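Side-chain contacts in hypothetical protein SA0798 (Staphylococcus aureus subsp. aureus N315, PDB 1XG8), which is of unknown function but belongs to the DUF1462 family of the thioredoxin clan, consistent with a thioredoxin-like fold: residues 53-58 / 68-73; 29-34 / 81-86. All coordinates share one frame; numbering follows the deposited sequence.

Interaction 1. Residues 53-58 / 68-73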
# COMPACT_ATOMS: atom_id res chain seq x y z
N ILE A 53 -5.69 6.97 -1.97
CA ILE A 53 -5.38 8.38 -2.13
C ILE A 53 -4.89 8.69 -3.54
O ILE A 53 -3.81 8.26 -3.96
CB ILE A 53 -4.32 8.81 -1.09
CG1 ILE A 53 -4.96 8.79 0.30
CG2 ILE A 53 -3.77 10.19 -1.44
CD1 ILE A 53 -3.98 9.06 1.41
N ASP A 54 -5.71 9.43 -4.26
CA ASP A 54 -5.40 9.85 -5.62
C ASP A 54 -4.47 11.06 -5.48
O ASP A 54 -4.89 12.11 -5.02
CB ASP A 54 -6.70 10.26 -6.31
CG ASP A 54 -6.53 10.50 -7.79
OD1 ASP A 54 -5.58 11.22 -8.15
OD2 ASP A 54 -7.36 9.98 -8.57
N ILE A 55 -3.20 10.90 -5.86
CA ILE A 55 -2.24 11.99 -5.74
C ILE A 55 -2.61 13.21 -6.60
O ILE A 55 -1.86 14.19 -6.67
CB ILE A 55 -0.80 11.51 -6.10
CG1 ILE A 55 -0.71 11.10 -7.55
CG2 ILE A 55 -0.44 10.31 -5.24
CD1 ILE A 55 0.65 10.55 -7.92
N THR A 56 -3.77 13.14 -7.23
CA THR A 56 -4.28 14.22 -8.07
C THR A 56 -5.32 15.02 -7.28
O THR A 56 -5.08 16.16 -6.89
CB THR A 56 -4.96 13.66 -9.34
OG1 THR A 56 -3.96 13.20 -10.26
CG2 THR A 56 -5.82 14.71 -10.00
N LYS A 57 -6.47 14.39 -7.05
CA LYS A 57 -7.60 14.98 -6.34
C LYS A 57 -7.26 16.00 -5.25
O LYS A 57 -7.79 17.12 -5.25
CB LYS A 57 -8.48 13.86 -5.77
CG LYS A 57 -9.08 13.01 -6.89
CD LYS A 57 -9.88 11.82 -6.38
CE LYS A 57 -10.38 10.98 -7.57
NZ LYS A 57 -11.11 9.73 -7.18
N ASP A 58 -6.38 15.63 -4.33
CA ASP A 58 -5.98 16.55 -3.26
C ASP A 58 -7.13 17.38 -2.68
O ASP A 58 -6.94 18.11 -1.71
CB ASP A 58 -4.90 17.49 -3.79
CG ASP A 58 -3.69 16.74 -4.28
OD1 ASP A 58 -2.87 17.37 -4.99
OD2 ASP A 58 -3.55 15.54 -3.95
N GLN A 68 3.94 13.11 2.86
CA GLN A 68 5.32 12.66 2.79
C GLN A 68 5.57 11.67 1.66
O GLN A 68 6.58 11.76 0.97
CB GLN A 68 5.73 12.04 4.12
CG GLN A 68 6.99 11.20 4.04
CD GLN A 68 7.59 10.95 5.41
OE1 GLN A 68 8.14 11.86 6.03
NE2 GLN A 68 7.46 9.71 5.90
N PHE A 69 4.67 10.70 1.48
CA PHE A 69 4.82 9.71 0.41
C PHE A 69 4.46 10.31 -0.95
O PHE A 69 5.13 10.05 -1.96
CB PHE A 69 3.94 8.49 0.69
CG PHE A 69 4.48 7.60 1.76
CD1 PHE A 69 5.67 6.91 1.58
CD2 PHE A 69 3.79 7.43 2.96
CE1 PHE A 69 6.17 6.07 2.55
CE2 PHE A 69 4.27 6.59 3.94
CZ PHE A 69 5.46 5.90 3.74
N ILE A 70 3.39 11.10 -0.97
CA ILE A 70 2.93 11.75 -2.19
C ILE A 70 4.04 12.61 -2.77
O ILE A 70 4.17 12.74 -3.99
CB ILE A 70 1.70 12.63 -1.92
CG1 ILE A 70 0.54 11.75 -1.44
CG2 ILE A 70 1.32 13.39 -3.18
CD1 ILE A 70 -0.72 12.51 -1.09
N GLU A 71 4.85 13.18 -1.89
CA GLU A 71 5.97 14.03 -2.31
C GLU A 71 7.02 13.20 -3.06
O GLU A 71 7.52 13.61 -4.11
CB GLU A 71 6.61 14.68 -1.07
CG GLU A 71 5.71 15.67 -0.31
CD GLU A 71 5.89 17.14 -0.72
OE1 GLU A 71 5.15 18.00 -0.20
OE2 GLU A 71 6.78 17.43 -1.57
N ARG A 72 7.35 12.03 -2.52
CA ARG A 72 8.36 11.16 -3.13
C ARG A 72 7.89 10.64 -4.48
O ARG A 72 8.70 10.39 -5.37
CB ARG A 72 8.64 9.98 -2.20
CG ARG A 72 8.46 10.36 -0.76
CD ARG A 72 8.83 9.24 0.17
NE ARG A 72 10.25 8.93 0.07
CZ ARG A 72 10.89 8.17 0.95
NH1 ARG A 72 10.23 7.66 1.97
NH2 ARG A 72 12.19 7.93 0.80
N ILE A 73 6.58 10.46 -4.61
CA ILE A 73 6.03 9.99 -5.86
C ILE A 73 6.11 11.13 -6.87
O ILE A 73 6.56 10.95 -8.00
CB ILE A 73 4.55 9.57 -5.71
CG1 ILE A 73 4.43 8.41 -4.72
CG2 ILE A 73 3.98 9.20 -7.08
CD1 ILE A 73 3.00 7.91 -4.51
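Ile-70, on one face of helix 64-74, meets Ile-53 near the end of strand 48-54 and Ile-55 in the loop just after it, and Ile-73, one helical turn further on, extends the contact along Ile-55. The tight part is wholly aliphatic. Ile-70 divides its branches: CD1 reaches CG2 of Ile-53 at 3.8 Å, the two side chains crossing nearly at right angles, while its CG2 lies 4.1 Å from CB of Ile-55 as these two run past each other in opposite directions. Ile-55 holds CG1 between its own backbone N and carbonyl carbon (chi1 65°), and the extended chain beyond carries CD1 to 3.7 Å from CG2 of Ile-73. Isoleucine suits the places of Ile-70 and Ile-55 because each offers two separate arms to different neighbours; the touching atoms are all carbon, and no hydrogen bond crosses the contact.

The other side is looser. Beyond Ile-55 the chain turns outward through Thr-56 and Lys-57, both solvent-exposed, and Asp-58 is poorly ordered and makes no contact with the helix. On the helix, Glu-71 is exposed and takes no part, and Arg-72 forms a salt bridge with Glu-77 instead of joining the contact.

Tyr-13 of the adjacent parallel strand 8-14 touches Ile-53, Ile-70 and Ile-73, Tyr-80 touches Ile-55 and Ile-73, and helix 64-74 thus packs across strands 48-54 and 8-14.

Interaction 2. Residues 29-34 / 81-86; sequences KDIYDW and PLITMN
Pro-81, preceded by a cis peptide bond and leading into strand 82-85, occupies the cis-proline position characteristic of thioredoxin-like folds and packs against helix 28-42. Its partner is Ile-31, a buried residue that also meets Ile-83, two positions further along the strand.

Ile-31 uses a different branch for each neighbour. CG1 lies beside its own backbone N (chi1 -67°) and comes to 3.7 Å from CG of Pro-81, the proline ring and the isoleucine crossing at about a right angle. The CG2 branch, anti to that N, meets CD1 of Ile-83, also at 3.7 Å and again nearly perpendicular. Ile-83 has an almost extended chain (chi2 -168°), which sends CD1 out from the strand to the helix. Residue type fits position: the compact proline ring gives a rigid apolar surface, whereas the forked isoleucine can touch ring and strand together.

Pro-81 and Ile-83 point their side chains to the helix, and Leu-82 between them points away, as expected of a strand with a layer on each face. Around this point Pro-26 touches Ile-31, Ile-95 touches both Pro-81 and Ile-83, and Ile-100 of helix 97-110 also packs on Ile-83. Lys-29, whose CB points away from the strand, forms a salt bridge with Asp-16.

Helix against strand, next to a cis-proline and within a mixed sheet ordered 48-54, 8-14, 82-85, 88-92, the last two antiparallel neighbours, fits the beta-alpha-beta-alpha-beta-beta-alpha topology of thioredoxin-like proteins.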
# COMPACT_ATOMS: atom_id res chain seq x y z
N LYS A 29 -6.01 1.32 -8.82
CA LYS A 29 -7.30 0.81 -8.37
C LYS A 29 -7.36 -0.72 -8.41
O LYS A 29 -8.00 -1.34 -7.56
CB LYS A 29 -8.43 1.40 -9.21
CG LYS A 29 -8.63 2.90 -9.03
CD LYS A 29 -9.80 3.40 -9.88
CE LYS A 29 -9.99 4.90 -9.73
NZ LYS A 29 -11.20 5.38 -10.48
N ASP A 30 -6.68 -1.33 -9.37
CA ASP A 30 -6.66 -2.79 -9.47
C ASP A 30 -6.02 -3.35 -8.19
O ASP A 30 -6.58 -4.23 -7.53
CB ASP A 30 -5.84 -3.27 -10.68
CG ASP A 30 -6.46 -2.88 -12.01
OD1 ASP A 30 -7.71 -2.87 -12.12
OD2 ASP A 30 -5.70 -2.58 -12.96
N ILE A 31 -4.83 -2.83 -7.88
CA ILE A 31 -4.07 -3.22 -6.69
C ILE A 31 -4.89 -3.00 -5.43
O ILE A 31 -4.94 -3.86 -4.54
CB ILE A 31 -2.77 -2.38 -6.60
CG1 ILE A 31 -1.83 -2.76 -7.75
CG2 ILE A 31 -2.11 -2.57 -5.23
CD1 ILE A 31 -1.36 -4.22 -7.76
N TYR A 32 -5.55 -1.86 -5.35
CA TYR A 32 -6.37 -1.54 -4.19
C TYR A 32 -7.51 -2.54 -4.05
O TYR A 32 -7.86 -2.95 -2.95
CB TYR A 32 -6.90 -0.12 -4.32
CG TYR A 32 -7.77 0.34 -3.18
CD1 TYR A 32 -9.16 0.18 -3.22
CD2 TYR A 32 -7.22 0.98 -2.07
CE1 TYR A 32 -9.97 0.65 -2.19
CE2 TYR A 32 -8.02 1.45 -1.03
CZ TYR A 32 -9.40 1.29 -1.10
OH TYR A 32 -10.22 1.81 -0.13
N ASP A 33 -8.09 -2.95 -5.16
CA ASP A 33 -9.18 -3.92 -5.10
C ASP A 33 -8.68 -5.33 -4.86
O ASP A 33 -9.38 -6.15 -4.29
CB ASP A 33 -9.97 -3.89 -6.41
CG ASP A 33 -10.83 -2.66 -6.53
OD1 ASP A 33 -11.33 -2.41 -7.65
OD2 ASP A 33 -11.00 -1.95 -5.51
N TRP A 34 -7.46 -5.60 -5.33
CA TRP A 34 -6.84 -6.91 -5.19
C TRP A 34 -6.34 -7.14 -3.77
O TRP A 34 -6.53 -8.20 -3.19
CB TRP A 34 -5.67 -6.98 -6.16
CG TRP A 34 -4.66 -8.02 -5.87
CD1 TRP A 34 -4.73 -9.34 -6.18
CD2 TRP A 34 -3.36 -7.80 -5.32
NE1 TRP A 34 -3.55 -9.96 -5.87
CE2 TRP A 34 -2.68 -9.03 -5.34
CE3 TRP A 34 -2.69 -6.67 -4.81
CZ2 TRP A 34 -1.37 -9.18 -4.88
CZ3 TRP A 34 -1.38 -6.81 -4.35
CH2 TRP A 34 -0.74 -8.06 -4.39
N PRO A 81 1.11 2.39 -8.30
CA PRO A 81 0.64 2.32 -6.91
C PRO A 81 1.72 2.20 -5.84
O PRO A 81 2.73 1.53 -6.04
CB PRO A 81 -0.28 1.10 -6.91
CG PRO A 81 0.33 0.22 -7.97
CD PRO A 81 0.61 1.23 -9.07
N LEU A 82 1.50 2.87 -4.71
CA LEU A 82 2.41 2.79 -3.58
C LEU A 82 1.57 2.23 -2.44
O LEU A 82 0.47 2.73 -2.17
CB LEU A 82 2.96 4.17 -3.19
CG LEU A 82 3.76 4.25 -1.88
CD1 LEU A 82 5.10 3.55 -2.02
CD2 LEU A 82 3.98 5.71 -1.52
N ILE A 83 2.07 1.19 -1.79
CA ILE A 83 1.36 0.58 -0.68
C ILE A 83 2.08 0.86 0.62
O ILE A 83 3.30 0.74 0.70
CB ILE A 83 1.27 -0.96 -0.84
CG1 ILE A 83 0.57 -1.33 -2.15
CG2 ILE A 83 0.52 -1.56 0.35
CD1 ILE A 83 0.17 -2.79 -2.27
N THR A 84 1.33 1.27 1.64
CA THR A 84 1.91 1.50 2.96
C THR A 84 0.97 0.89 3.98
O THR A 84 -0.24 0.87 3.78
CB THR A 84 2.11 3.00 3.32
OG1 THR A 84 0.84 3.65 3.38
CG2 THR A 84 3.01 3.70 2.31
N MET A 85 1.54 0.36 5.06
CA MET A 85 0.73 -0.22 6.13
C MET A 85 1.19 0.40 7.44
O MET A 85 2.33 0.24 7.85
CB MET A 85 0.90 -1.74 6.21
CG MET A 85 0.08 -2.36 7.35
SD MET A 85 0.12 -4.16 7.39
CE MET A 85 1.75 -4.45 8.02
N ASN A 86 0.28 1.14 8.06
CA ASN A 86 0.58 1.84 9.30
C ASN A 86 1.67 2.87 9.04
O ASN A 86 2.56 3.09 9.85
CB ASN A 86 1.01 0.83 10.37
CG ASN A 86 -0.15 -0.04 10.85
OD1 ASN A 86 0.04 -1.18 11.27
ND2 ASN A 86 -1.37 0.51 10.79

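Overall arrangement
Interactions 1 and 2 have centres about 13 Å apart and lie against opposite faces of one mixed sheet: helix 64-74 packs on one, helix 28-42 on the other. Strand 82-85 links them, because Leu-82 and Thr-84 face helix 64-74. CB of Phe-69 lies 3.6 Å from CD2 of Leu-82, CE2 of Phe-69 is 3.6 Å from CG2 of Thr-84, and CD1 of Ile-73 approaches CD2 of Leu-82 at 3.8 Å. In sequence, interaction 1 is nested inside the loop closed by interaction 2, whose centre lies only about 4 Å from that of the chain. Together they describe a three-layer alpha/beta/alpha sandwich, with helices 28-42 and 97-110 on one face and 64-74 on the other, consistent with the thioredoxin clan.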